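Local coordinates for protein Phospholipase/Carboxylesterase (Dyadobacter fermentans, PDB 4H0C) that probably hydrolyses carboxylic ester bonds and belongs to the phospholipase/carboxylesterase branch of the alpha/beta hydrolase superfamily, at residues A[105-109]-A[193-197]; A[122-128]-A[148-154]; A[81-86]-A[113-117]; A[27-31]-A[109-114]. All blocks are in the same frame, centred on the assembly; numbering follows the deposited sequence.

Contact 1 of 4, residues A[105-109]-A[193-197]; sequences AGFSQ and PHTIS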
loop_
_atom_site.group_PDB
_atom_site.type_symbol
_atom_site.label_atom_id
_atom_site.label_comp_id
_atom_site.label_asym_id
_atom_site.label_seq_id
_atom_site.Cartn_x
_atom_site.Cartn_y
_atom_site.Cartn_z
ATOM N N ALA A 105 -1.762 2.724 -3.516
ATOM C CA ALA A 105 -1.014 3.827 -2.916
ATOM C C ALA A 105 -1.257 3.853 -1.422
ATOM O O ALA A 105 -2.405 3.814 -0.982
ATOM C CB ALA A 105 -1.392 5.156 -3.557
ATOM N N GLY A 106 -0.195 3.900 -0.632
ATOM C CA GLY A 106 -0.343 3.877 0.822
ATOM C C GLY A 106 0.717 4.751 1.448
ATOM O O GLY A 106 1.792 4.934 0.853
ATOM N N PHE A 107 0.427 5.281 2.640
ATOM C CA PHE A 107 1.432 6.007 3.419
ATOM C C PHE A 107 1.603 5.323 4.748
ATOM O O PHE A 107 0.612 5.008 5.407
ATOM C CB PHE A 107 1.014 7.479 3.667
ATOM C CG PHE A 107 1.907 8.206 4.625
ATOM C CD1 PHE A 107 3.252 8.428 4.309
ATOM C CD2 PHE A 107 1.421 8.656 5.846
ATOM C CE1 PHE A 107 4.097 9.096 5.187
ATOM C CE2 PHE A 107 2.258 9.339 6.730
ATOM C CZ PHE A 107 3.598 9.558 6.405
ATOM N N SER A 108 2.857 5.145 5.160
ATOM C CA SER A 108 3.182 4.672 6.515
ATOM C C SER A 108 2.509 3.313 6.805
ATOM O O SER A 108 2.755 2.359 6.071
ATOM C CB SER A 108 2.904 5.779 7.562
ATOM O OG SER A 108 3.594 5.534 8.776
ATOM N N GLN A 109 1.646 3.220 7.818
ATOM C CA GLN A 109 0.939 1.968 8.103
ATOM C C GLN A 109 0.242 1.430 6.863
ATOM O O GLN A 109 0.248 0.209 6.639
ATOM C CB GLN A 109 -0.054 2.137 9.259
ATOM C CG GLN A 109 -0.615 0.820 9.793
ATOM C CD GLN A 109 -1.760 1.040 10.778
ATOM O OE1 GLN A 109 -2.708 1.768 10.476
ATOM N NE2 GLN A 109 -1.681 0.401 11.958
ATOM N N PRO A 193 11.515 14.368 7.318
ATOM C CA PRO A 193 10.572 13.975 8.375
ATOM C C PRO A 193 9.619 12.880 7.908
ATOM O O PRO A 193 9.562 12.553 6.703
ATOM C CB PRO A 193 9.778 15.261 8.660
ATOM C CG PRO A 193 10.527 16.359 8.001
ATOM C CD PRO A 193 11.274 15.749 6.861
ATOM N N HIS A 194 8.882 12.321 8.853
ATOM C CA HIS A 194 7.986 11.192 8.572
ATOM C C HIS A 194 6.761 11.716 7.868
ATOM O O HIS A 194 5.754 12.038 8.495
ATOM C CB HIS A 194 7.653 10.414 9.869
ATOM C CG HIS A 194 6.923 9.099 9.632
ATOM N ND1 HIS A 194 7.576 7.922 9.398
ATOM C CD2 HIS A 194 5.552 8.803 9.589
ATOM C CE1 HIS A 194 6.664 6.930 9.208
ATOM N NE2 HIS A 194 5.428 7.468 9.326
ATOM N N THR A 195 6.841 11.809 6.541
ATOM C CA THR A 195 5.837 12.528 5.757
ATOM C C THR A 195 5.966 12.154 4.289
ATOM O O THR A 195 6.888 11.420 3.918
ATOM C CB THR A 195 6.016 14.056 5.901
ATOM O OG1 THR A 195 4.899 14.730 5.314
ATOM C CG2 THR A 195 7.299 14.520 5.202
ATOM N N ILE A 196 5.053 12.655 3.454
ATOM C CA ILE A 196 5.213 12.548 2.007
ATOM C C ILE A 196 5.790 13.866 1.500
ATOM O O ILE A 196 5.118 14.913 1.561
ATOM C CB ILE A 196 3.883 12.240 1.296
ATOM C CG1 ILE A 196 3.221 10.976 1.890
ATOM C CG2 ILE A 196 4.121 12.133 -0.217
ATOM C CD1 ILE A 196 1.786 10.711 1.435
ATOM N N SER A 197 7.041 13.826 1.036
ATOM C CA SER A 197 7.705 15.022 0.519
ATOM C C SER A 197 7.179 15.372 -0.879
ATOM O O SER A 197 6.615 14.512 -1.590
ATOM C CB SER A 197 9.237 14.865 0.524
ATOM O OG SER A 197 9.667 13.920 -0.456
#

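Contact 2 of 4, residues A[122-128]-A[148-154]; sequences ARKYGGI and DFKQTPV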
loop_
_atom_site.group_PDB
_atom_site.type_symbol
_atom_site.label_atom_id
_atom_site.label_comp_id
_atom_site.label_asym_id
_atom_site.label_seq_id
_atom_site.Cartn_x
_atom_site.Cartn_y
_atom_site.Cartn_z
ATOM N N ALA A 122 1.093 -11.388 -5.602
ATOM C CA ALA A 122 1.838 -10.712 -6.681
ATOM C C ALA A 122 1.308 -11.146 -8.032
ATOM O O ALA A 122 1.097 -12.322 -8.262
ATOM C CB ALA A 122 3.335 -10.961 -6.570
ATOM N N ARG A 123 1.032 -10.167 -8.871
ATOM C CA ARG A 123 0.655 -10.380 -10.255
ATOM C C ARG A 123 0.923 -9.084 -10.971
ATOM O O ARG A 123 1.465 -8.177 -10.380
ATOM C CB ARG A 123 -0.802 -10.807 -10.400
ATOM C CG ARG A 123 -1.784 -10.030 -9.565
ATOM C CD ARG A 123 -3.116 -10.726 -9.715
ATOM N NE ARG A 123 -4.170 -10.237 -8.857
ATOM C CZ ARG A 123 -5.460 -10.302 -9.188
ATOM N NH1 ARG A 123 -5.824 -10.800 -10.375
ATOM N NH2 ARG A 123 -6.380 -9.851 -8.344
ATOM N N LYS A 124 0.546 -8.988 -12.242
ATOM C CA LYS A 124 0.780 -7.745 -12.971
ATOM C C LYS A 124 -0.254 -6.733 -12.503
ATOM O O LYS A 124 -1.459 -6.938 -12.687
ATOM C CB LYS A 124 0.696 -7.942 -14.489
ATOM C CG LYS A 124 1.110 -6.706 -15.278
ATOM C CD LYS A 124 1.102 -7.011 -16.767
ATOM C CE LYS A 124 1.736 -5.885 -17.562
ATOM N NZ LYS A 124 1.376 -5.925 -19.003
ATOM N N TYR A 125 0.216 -5.682 -11.839
ATOM C CA TYR A 125 -0.655 -4.594 -11.427
ATOM C C TYR A 125 -0.299 -3.353 -12.232
ATOM O O TYR A 125 0.753 -3.317 -12.889
ATOM C CB TYR A 125 -0.461 -4.313 -9.933
ATOM C CG TYR A 125 -1.014 -5.389 -8.998
ATOM C CD1 TYR A 125 -2.394 -5.695 -8.968
ATOM C CD2 TYR A 125 -0.163 -6.092 -8.140
ATOM C CE1 TYR A 125 -2.893 -6.655 -8.089
ATOM C CE2 TYR A 125 -0.647 -7.066 -7.281
ATOM C CZ TYR A 125 -2.000 -7.334 -7.246
ATOM O OH TYR A 125 -2.441 -8.294 -6.378
ATOM N N GLY A 126 -1.135 -2.318 -12.158
ATOM C CA GLY A 126 -0.820 -1.052 -12.813
ATOM C C GLY A 126 0.424 -0.394 -12.242
ATOM O O GLY A 126 1.279 0.094 -12.980
ATOM N N GLY A 127 0.544 -0.406 -10.924
ATOM C CA GLY A 127 1.673 0.212 -10.236
ATOM C C GLY A 127 1.411 0.203 -8.746
ATOM O O GLY A 127 0.252 0.099 -8.314
ATOM N N ILE A 128 2.475 0.280 -7.953
ATOM C CA ILE A 128 2.362 0.209 -6.502
ATOM C C ILE A 128 3.202 1.320 -5.898
ATOM O O ILE A 128 4.378 1.452 -6.215
ATOM C CB ILE A 128 2.833 -1.180 -5.985
ATOM C CG1 ILE A 128 1.922 -2.285 -6.553
ATOM C CG2 ILE A 128 2.826 -1.203 -4.464
ATOM C CD1 ILE A 128 2.480 -3.707 -6.442
ATOM N N ASP A 148 4.061 -13.442 -9.283
ATOM C CA ASP A 148 5.124 -12.768 -10.040
ATOM C C ASP A 148 4.602 -11.405 -10.454
ATOM O O ASP A 148 3.488 -11.307 -10.964
ATOM C CB ASP A 148 5.528 -13.585 -11.278
ATOM C CG ASP A 148 6.815 -13.055 -11.927
ATOM O OD1 ASP A 148 6.761 -12.055 -12.689
ATOM O OD2 ASP A 148 7.892 -13.637 -11.673
ATOM N N PHE A 149 5.361 -10.348 -10.199
ATOM C CA PHE A 149 4.865 -9.015 -10.517
ATOM C C PHE A 149 4.832 -8.664 -12.026
ATOM O O PHE A 149 4.219 -7.663 -12.419
ATOM C CB PHE A 149 5.633 -7.955 -9.730
ATOM C CG PHE A 149 5.223 -7.858 -8.292
ATOM C CD1 PHE A 149 3.997 -7.297 -7.934
ATOM C CD2 PHE A 149 6.081 -8.285 -7.288
ATOM C CE1 PHE A 149 3.642 -7.163 -6.595
ATOM C CE2 PHE A 149 5.736 -8.168 -5.944
ATOM C CZ PHE A 149 4.518 -7.604 -5.590
ATOM N N LYS A 150 5.479 -9.482 -12.850
ATOM C CA LYS A 150 5.493 -9.267 -14.297
ATOM C C LYS A 150 5.911 -7.826 -14.615
ATOM O O LYS A 150 5.327 -7.178 -15.482
ATOM C CB LYS A 150 4.115 -9.582 -14.905
ATOM C CG LYS A 150 3.569 -10.974 -14.585
ATOM C CD LYS A 150 4.200 -12.041 -15.471
ATOM C CE LYS A 150 3.250 -13.223 -15.711
ATOM N NZ LYS A 150 2.997 -14.055 -14.504
ATOM N N GLN A 151 6.908 -7.325 -13.885
ATOM C CA GLN A 151 7.509 -6.014 -14.148
ATOM C C GLN A 151 6.648 -4.846 -13.650
ATOM O O GLN A 151 6.918 -3.694 -14.016
ATOM C CB GLN A 151 7.897 -5.826 -15.645
ATOM C CG GLN A 151 8.697 -7.001 -16.175
ATOM C CD GLN A 151 9.218 -6.815 -17.572
ATOM O OE1 GLN A 151 9.020 -5.768 -18.216
ATOM N NE2 GLN A 151 9.928 -7.822 -18.046
ATOM N N THR A 152 5.660 -5.118 -12.786
ATOM C CA THR A 152 4.883 -4.026 -12.137
ATOM C C THR A 152 5.825 -2.951 -11.578
ATOM O O THR A 152 6.720 -3.266 -10.772
ATOM C CB THR A 152 4.034 -4.533 -10.942
ATOM O OG1 THR A 152 3.061 -5.477 -11.383
ATOM C CG2 THR A 152 3.322 -3.374 -10.251
ATOM N N PRO A 153 5.607 -1.681 -11.963
ATOM C CA PRO A 153 6.429 -0.616 -11.389
ATOM C C PRO A 153 6.055 -0.408 -9.921
ATOM O O PRO A 153 4.873 -0.312 -9.605
ATOM C CB PRO A 153 6.073 0.624 -12.234
ATOM C CG PRO A 153 5.391 0.089 -13.465
ATOM C CD PRO A 153 4.791 -1.236 -13.110
ATOM N N VAL A 154 7.061 -0.342 -9.044
ATOM C CA VAL A 154 6.864 -0.150 -7.612
ATOM C C VAL A 154 7.767 0.983 -7.156
ATOM O O VAL A 154 8.948 1.010 -7.497
ATOM C CB VAL A 154 7.217 -1.424 -6.791
ATOM C CG1 VAL A 154 7.047 -1.195 -5.293
ATOM C CG2 VAL A 154 6.388 -2.622 -7.242
#

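Contact 3 of 4, residues A[81-86]-A[113-117]; sequences ALALVG and LTLEY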
loop_
_atom_site.group_PDB
_atom_site.type_symbol
_atom_site.label_atom_id
_atom_site.label_comp_id
_atom_site.label_asym_id
_atom_site.label_seq_id
_atom_site.Cartn_x
_atom_site.Cartn_y
_atom_site.Cartn_z
ATOM N N ALA A 81 -7.316 -6.977 7.896
ATOM C CA ALA A 81 -6.935 -5.859 6.999
ATOM C C ALA A 81 -6.652 -6.383 5.577
ATOM O O ALA A 81 -7.157 -5.821 4.575
ATOM C CB ALA A 81 -5.747 -5.090 7.575
ATOM N N LEU A 82 -5.892 -7.480 5.482
ATOM C CA LEU A 82 -5.550 -8.071 4.172
ATOM C C LEU A 82 -6.806 -8.552 3.464
ATOM O O LEU A 82 -6.948 -8.369 2.253
ATOM C CB LEU A 82 -4.547 -9.228 4.327
ATOM C CG LEU A 82 -3.154 -8.795 4.821
ATOM C CD1 LEU A 82 -2.364 -10.001 5.326
ATOM C CD2 LEU A 82 -2.398 -8.078 3.704
ATOM N N ALA A 83 -7.725 -9.155 4.226
ATOM C CA ALA A 83 -9.012 -9.582 3.662
ATOM C C ALA A 83 -9.793 -8.425 3.037
ATOM O O ALA A 83 -10.363 -8.566 1.942
ATOM C CB ALA A 83 -9.865 -10.299 4.709
ATOM N N LEU A 84 -9.824 -7.293 3.718
ATOM C CA LEU A 84 -10.578 -6.128 3.232
ATOM C C LEU A 84 -9.960 -5.568 1.943
ATOM O O LEU A 84 -10.683 -5.226 0.989
ATOM C CB LEU A 84 -10.685 -5.057 4.339
ATOM C CG LEU A 84 -11.453 -3.750 3.986
ATOM C CD1 LEU A 84 -12.862 -3.998 3.471
ATOM C CD2 LEU A 84 -11.499 -2.779 5.154
ATOM N N VAL A 85 -8.625 -5.489 1.898
ATOM C CA VAL A 85 -7.959 -5.003 0.671
ATOM C C VAL A 85 -8.321 -5.946 -0.461
ATOM O O VAL A 85 -8.681 -5.514 -1.568
ATOM C CB VAL A 85 -6.431 -4.899 0.834
ATOM C CG1 VAL A 85 -5.755 -4.539 -0.498
ATOM C CG2 VAL A 85 -6.089 -3.927 1.963
ATOM N N GLY A 86 -8.265 -7.246 -0.169
ATOM C CA GLY A 86 -8.627 -8.272 -1.152
ATOM C C GLY A 86 -10.066 -8.139 -1.642
ATOM O O GLY A 86 -10.353 -8.362 -2.827
ATOM N N LEU A 113 0.868 -2.091 4.688
ATOM C CA LEU A 113 -0.253 -2.932 4.283
ATOM C C LEU A 113 -0.289 -3.115 2.755
ATOM O O LEU A 113 -0.566 -4.226 2.255
ATOM C CB LEU A 113 -1.566 -2.355 4.789
ATOM C CG LEU A 113 -2.806 -3.207 4.473
ATOM C CD1 LEU A 113 -2.727 -4.637 5.022
ATOM C CD2 LEU A 113 -4.053 -2.489 4.999
ATOM N N THR A 114 0.001 -2.036 2.024
ATOM C CA THR A 114 0.057 -2.079 0.569
ATOM C C THR A 114 1.086 -3.120 0.116
ATOM O O THR A 114 0.790 -3.949 -0.746
ATOM C CB THR A 114 0.430 -0.705 -0.036
ATOM O OG1 THR A 114 -0.645 0.219 0.150
ATOM C CG2 THR A 114 0.771 -0.842 -1.533
ATOM N N LEU A 115 2.299 -3.040 0.670
ATOM C CA LEU A 115 3.390 -3.944 0.272
ATOM C C LEU A 115 3.055 -5.376 0.675
ATOM O O LEU A 115 3.264 -6.303 -0.100
ATOM C CB LEU A 115 4.701 -3.522 0.913
ATOM C CG LEU A 115 5.273 -2.234 0.307
ATOM C CD1 LEU A 115 6.460 -1.822 1.152
ATOM C CD2 LEU A 115 5.697 -2.419 -1.164
ATOM N N GLU A 116 2.506 -5.553 1.878
ATOM C CA GLU A 116 2.216 -6.892 2.382
ATOM C C GLU A 116 1.126 -7.542 1.543
ATOM O O GLU A 116 1.243 -8.708 1.155
ATOM C CB GLU A 116 1.820 -6.849 3.865
ATOM C CG GLU A 116 1.723 -8.215 4.556
ATOM C CD GLU A 116 3.031 -9.007 4.599
ATOM O OE1 GLU A 116 4.137 -8.395 4.541
ATOM O OE2 GLU A 116 2.939 -10.259 4.725
ATOM N N TYR A 117 0.085 -6.779 1.207
ATOM C CA TYR A 117 -0.978 -7.339 0.385
ATOM C C TYR A 117 -0.510 -7.706 -1.020
ATOM O O TYR A 117 -0.775 -8.808 -1.517
ATOM C CB TYR A 117 -2.209 -6.408 0.282
ATOM C CG TYR A 117 -3.208 -6.982 -0.695
ATOM C CD1 TYR A 117 -4.101 -7.966 -0.281
ATOM C CD2 TYR A 117 -3.192 -6.631 -2.058
ATOM C CE1 TYR A 117 -4.995 -8.544 -1.179
ATOM C CE2 TYR A 117 -4.085 -7.204 -2.955
ATOM C CZ TYR A 117 -4.971 -8.166 -2.516
ATOM O OH TYR A 117 -5.854 -8.755 -3.386
#

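Contact 4 of 4, residues A[27-31]-A[109-114]; sequences MLHGR and QGACLT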
loop_
_atom_site.group_PDB
_atom_site.type_symbol
_atom_site.label_atom_id
_atom_site.label_comp_id
_atom_site.label_asym_id
_atom_site.label_seq_id
_atom_site.Cartn_x
_atom_site.Cartn_y
_atom_site.Cartn_z
HETATM N N MSE A 27 -6.361 3.087 -2.218
HETATM C CA MSE A 27 -5.587 4.011 -1.385
HETATM C C MSE A 27 -5.756 3.624 0.080
HETATM O O MSE A 27 -6.874 3.484 0.558
HETATM C CB MSE A 27 -6.022 5.465 -1.633
HETATM C CG MSE A 27 -6.009 5.817 -3.121
HETATM SE SE MSE A 27 -6.344 7.669 -3.414
HETATM C CE MSE A 27 -4.658 8.409 -2.795
ATOM N N LEU A 28 -4.639 3.471 0.786
ATOM C CA LEU A 28 -4.636 2.946 2.148
ATOM C C LEU A 28 -4.041 3.980 3.093
ATOM O O LEU A 28 -2.864 4.340 2.979
ATOM C CB LEU A 28 -3.892 1.592 2.218
ATOM C CG LEU A 28 -4.462 0.487 1.287
ATOM C CD1 LEU A 28 -3.585 -0.755 1.300
ATOM C CD2 LEU A 28 -5.882 0.098 1.682
ATOM N N HIS A 29 -4.879 4.451 4.012
ATOM C CA HIS A 29 -4.507 5.456 4.995
ATOM C C HIS A 29 -3.583 4.921 6.063
ATOM O O HIS A 29 -3.439 3.690 6.261
ATOM C CB HIS A 29 -5.747 6.084 5.641
ATOM C CG HIS A 29 -6.536 5.144 6.552
ATOM N ND1 HIS A 29 -6.128 4.807 7.818
ATOM C CD2 HIS A 29 -7.774 4.532 6.365
ATOM C CE1 HIS A 29 -7.063 3.998 8.388
ATOM N NE2 HIS A 29 -8.059 3.816 7.488
ATOM N N GLY A 30 -2.973 5.853 6.778
ATOM C CA GLY A 30 -2.054 5.518 7.851
ATOM C C GLY A 30 -2.698 5.356 9.223
ATOM O O GLY A 30 -3.917 5.455 9.372
ATOM N N ARG A 31 -1.862 5.109 10.226
ATOM C CA ARG A 31 -2.334 4.876 11.599
ATOM C C ARG A 31 -3.025 6.123 12.149
ATOM O O ARG A 31 -2.451 7.228 12.119
ATOM C CB ARG A 31 -1.180 4.464 12.514
ATOM C CG ARG A 31 -1.623 3.923 13.869
ATOM C CD ARG A 31 -0.419 3.659 14.771
ATOM N NE ARG A 31 0.490 2.691 14.133
ATOM C CZ ARG A 31 0.383 1.364 14.247
ATOM N NH1 ARG A 31 -0.565 0.819 15.008
ATOM N NH2 ARG A 31 1.230 0.577 13.604
ATOM N N GLN A 109 1.646 3.220 7.818
ATOM C CA GLN A 109 0.939 1.968 8.103
ATOM C C GLN A 109 0.242 1.430 6.863
ATOM O O GLN A 109 0.248 0.209 6.639
ATOM C CB GLN A 109 -0.054 2.137 9.259
ATOM C CG GLN A 109 -0.615 0.820 9.793
ATOM C CD GLN A 109 -1.760 1.040 10.778
ATOM O OE1 GLN A 109 -2.708 1.768 10.476
ATOM N NE2 GLN A 109 -1.681 0.401 11.958
ATOM N N GLY A 110 -0.354 2.328 6.076
ATOM C CA GLY A 110 -0.977 1.971 4.784
ATOM C C GLY A 110 -0.001 1.514 3.717
ATOM O O GLY A 110 -0.364 0.682 2.872
ATOM N N ALA A 111 1.229 2.049 3.739
ATOM C CA ALA A 111 2.277 1.596 2.784
ATOM C C ALA A 111 2.715 0.169 3.139
ATOM O O ALA A 111 2.901 -0.656 2.262
ATOM C CB ALA A 111 3.468 2.541 2.805
ATOM N N CYS A 112 2.865 -0.114 4.436
ATOM C CA CYS A 112 3.208 -1.463 4.873
ATOM C C CYS A 112 2.124 -2.454 4.452
ATOM O O CYS A 112 2.427 -3.531 3.945
ATOM C CB CYS A 112 3.374 -1.504 6.391
ATOM S SG CYS A 112 4.711 -0.446 6.948
ATOM N N LEU A 113 0.868 -2.091 4.688
ATOM C CA LEU A 113 -0.253 -2.932 4.283
ATOM C C LEU A 113 -0.289 -3.115 2.755
ATOM O O LEU A 113 -0.566 -4.226 2.255
ATOM C CB LEU A 113 -1.566 -2.355 4.789
ATOM C CG LEU A 113 -2.806 -3.207 4.473
ATOM C CD1 LEU A 113 -2.727 -4.637 5.022
ATOM C CD2 LEU A 113 -4.053 -2.489 4.999
ATOM N N THR A 114 0.001 -2.036 2.024
ATOM C CA THR A 114 0.057 -2.079 0.569
ATOM C C THR A 114 1.086 -3.120 0.116
ATOM O O THR A 114 0.790 -3.949 -0.746
ATOM C CB THR A 114 0.430 -0.705 -0.036
ATOM O OG1 THR A 114 -0.645 0.219 0.150
ATOM C CG2 THR A 114 0.771 -0.842 -1.533
HETATM O O HOH W 1 0.957 5.224 10.013
#

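Contact 1 of 4, residues A[105-109]-A[193-197]
The Phe-107 ring lies against the loop 193-197 and overlaps Ile-196, Thr-195 and His-194. Beside it is the probable catalytic centre of an alpha/beta hydrolase. Strand 105-107 ends there in what fits a nucleophile elbow of the GxSxG type, Gly-106 to Gly-110, with Ser-108 at its tip. Ser-108 has phi/psi of 57/-120, the strained backbone expected of such an elbow. Its CA-to-CB bond points toward 193-197. His-194 ND1 hydrogen-bonds Asp-162, which completes a Ser-His-Asp arrangement consistent with a catalytic triad. Ser-108 OG also hydrogen-bonds a citrate, probably from the crystallisation liquor. Apolar packing lies next to the polar pair. Phe-107 CD1 meets Ile-196 CG1 at 3.5 Å, and Phe-107 CE1 lies 3.7 Å from Thr-195 C. The rings of Phe-107 and His-194 are oblique, with planes at 54° and centroids 5.4 Å apart. His-194 is the centre of an inverse gamma turn. Its NE2 hydrogen-bonds Ser-108 OG at 2.7 Å, with the serine oxygen near the plane of the imidazole ring.

Contact 2 of 4, residues A[122-128]-A[148-154]
Ile-128, Phe-149 and Ala-122 lose the most surface here, where two neighbouring parallel strands of the alpha/beta hydrolase sheet begin. Ile-128 pairs with Val-154 in a parallel bridge, CA to CA 4.7 Å, and both side chains lie on the same face of the sheet. Ile-128 N donates to Pro-153 O at 3.0 Å. On that face Ile-128 CD1 reaches Phe-149 CE1 at 3.6 Å. The Phe-149 side chain starts away from 122-128, but its end comes back to it. Ala-122 CB then sits over one face of the ring in a CH-pi contact, 3.6 Å from the centroid of Phe-149. Leu-177 of helix 167-179 also touches this phenyl group. Phe-149 to Thr-152 forms a type I' turn, which carries Thr-152 back toward 122-128. The hydroxyl of Thr-152 links the two loops. It donates to Phe-149 O at 2.7 Å, OG1 to O, and Thr-152 OG1 accepts from Tyr-125 N at 2.9 Å with a nearly straight N-H...O angle of 174°.

Contact 3 of 4, residues A[81-86]-A[113-117]
The segments 81-86 of helix 77-94 and 113-117 of helix 109-120 cross steeply. The axes of these segments come within 10.3 Å at a signed angle of -76°, and apolar side chains fill the space between them. Tyr-117 has chi1 in the t well, with its CB directed toward 81-86. Its ring reaches Val-85, whose CG1 lies over one face in a CH-pi contact, 3.6 Å from the centroid of the Tyr-117 ring. Val-85 is also t and directs its CB toward 113-117. Its other methyl, CG2, meets Leu-113 CD2 at 3.9 Å. Leu-82 is an mt rotamer. Its CA-CB bond points sideways, but the end of the chain comes nearer to the other helix. There Leu-82 CD2 touches Leu-113 CD1 and Tyr-117 CA, both at 3.7 Å. Leu-113 is tp, and its CD1 lies 4.0 Å from Ala-81 CB. Gly-86 adds no side chain, and its CA lies 3.6 Å from Tyr-117 OH. Leu-28 of strand 23-28 touches both Val-85 and Leu-113, so this core continues onto the sheet. The arrangement is helix-helix packing on one face of the central alpha/beta hydrolase sheet, and it includes the helix after the probable nucleophile elbow.

Contact 4 of 4, residues A[27-31]-A[109-114]
Strand 27-28 runs into a loop that passes close to the first turn of helix 109-114. The backbones nearly touch: Leu-28 CA is 4.6 Å from Gly-110 CA. Gly-110 CA makes a CA-H...O contact of 3.5 Å with Leu-28 O and lies 3.3 Å from His-29 O. A CB on Gly-110 would clash with both oxygens, so glycine permits this approach. Water 1 joins the two segments further on, accepting from Arg-31 N at 2.8 Å and from Gln-109 N at 3.1 Å. Among the side chains, Leu-28 CD1 packs 4.1 Å from Leu-113 CG and 3.3 Å from Thr-114 OG1. That hydroxyl hydrogen-bonds back to Gly-110 O. Gln-109 NE2 lies over one face of the Arg-31 guanidinium, 3.2 Å from Arg-31 CZ. The Gln-109 amide hydrogen-bonds Trp-62 and Ser-61; Arg-31 hydrogen-bonds Tyr-65 and a citrate. The close glycine is the last of the GxSxG pattern, and the arrangement fits the nucleophile elbow of an alpha/beta hydrolase, packed against the loop after the neighbouring strand.

Contacts 1, 3 and 4 all use the strand-elbow-helix unit around Ser-108. Contacts 1 and 4 share Gln-109, and their centres are about 9 Å apart. Strands 23-28 and 102-107 are neighbours there, and Ala-105 O lies 2.9 Å from Leu-28 N, a probable hydrogen bond. Contacts 3 and 4 share Leu-113 and Thr-114, again with centres about 9 Å apart. Contact 2 lies across the chain's centre from contact 1, with centres about 20 Å apart. Contact 2 touches contacts 3 and 4 where Thr-114 CG2 is 3.6 Å from Ile-128 CG2. Bound citrate, probably from the crystallisation liquor, hydrogen-bonds Ser-108 of contact 1 and Arg-31 of contact 4, consistent with an active-site pocket.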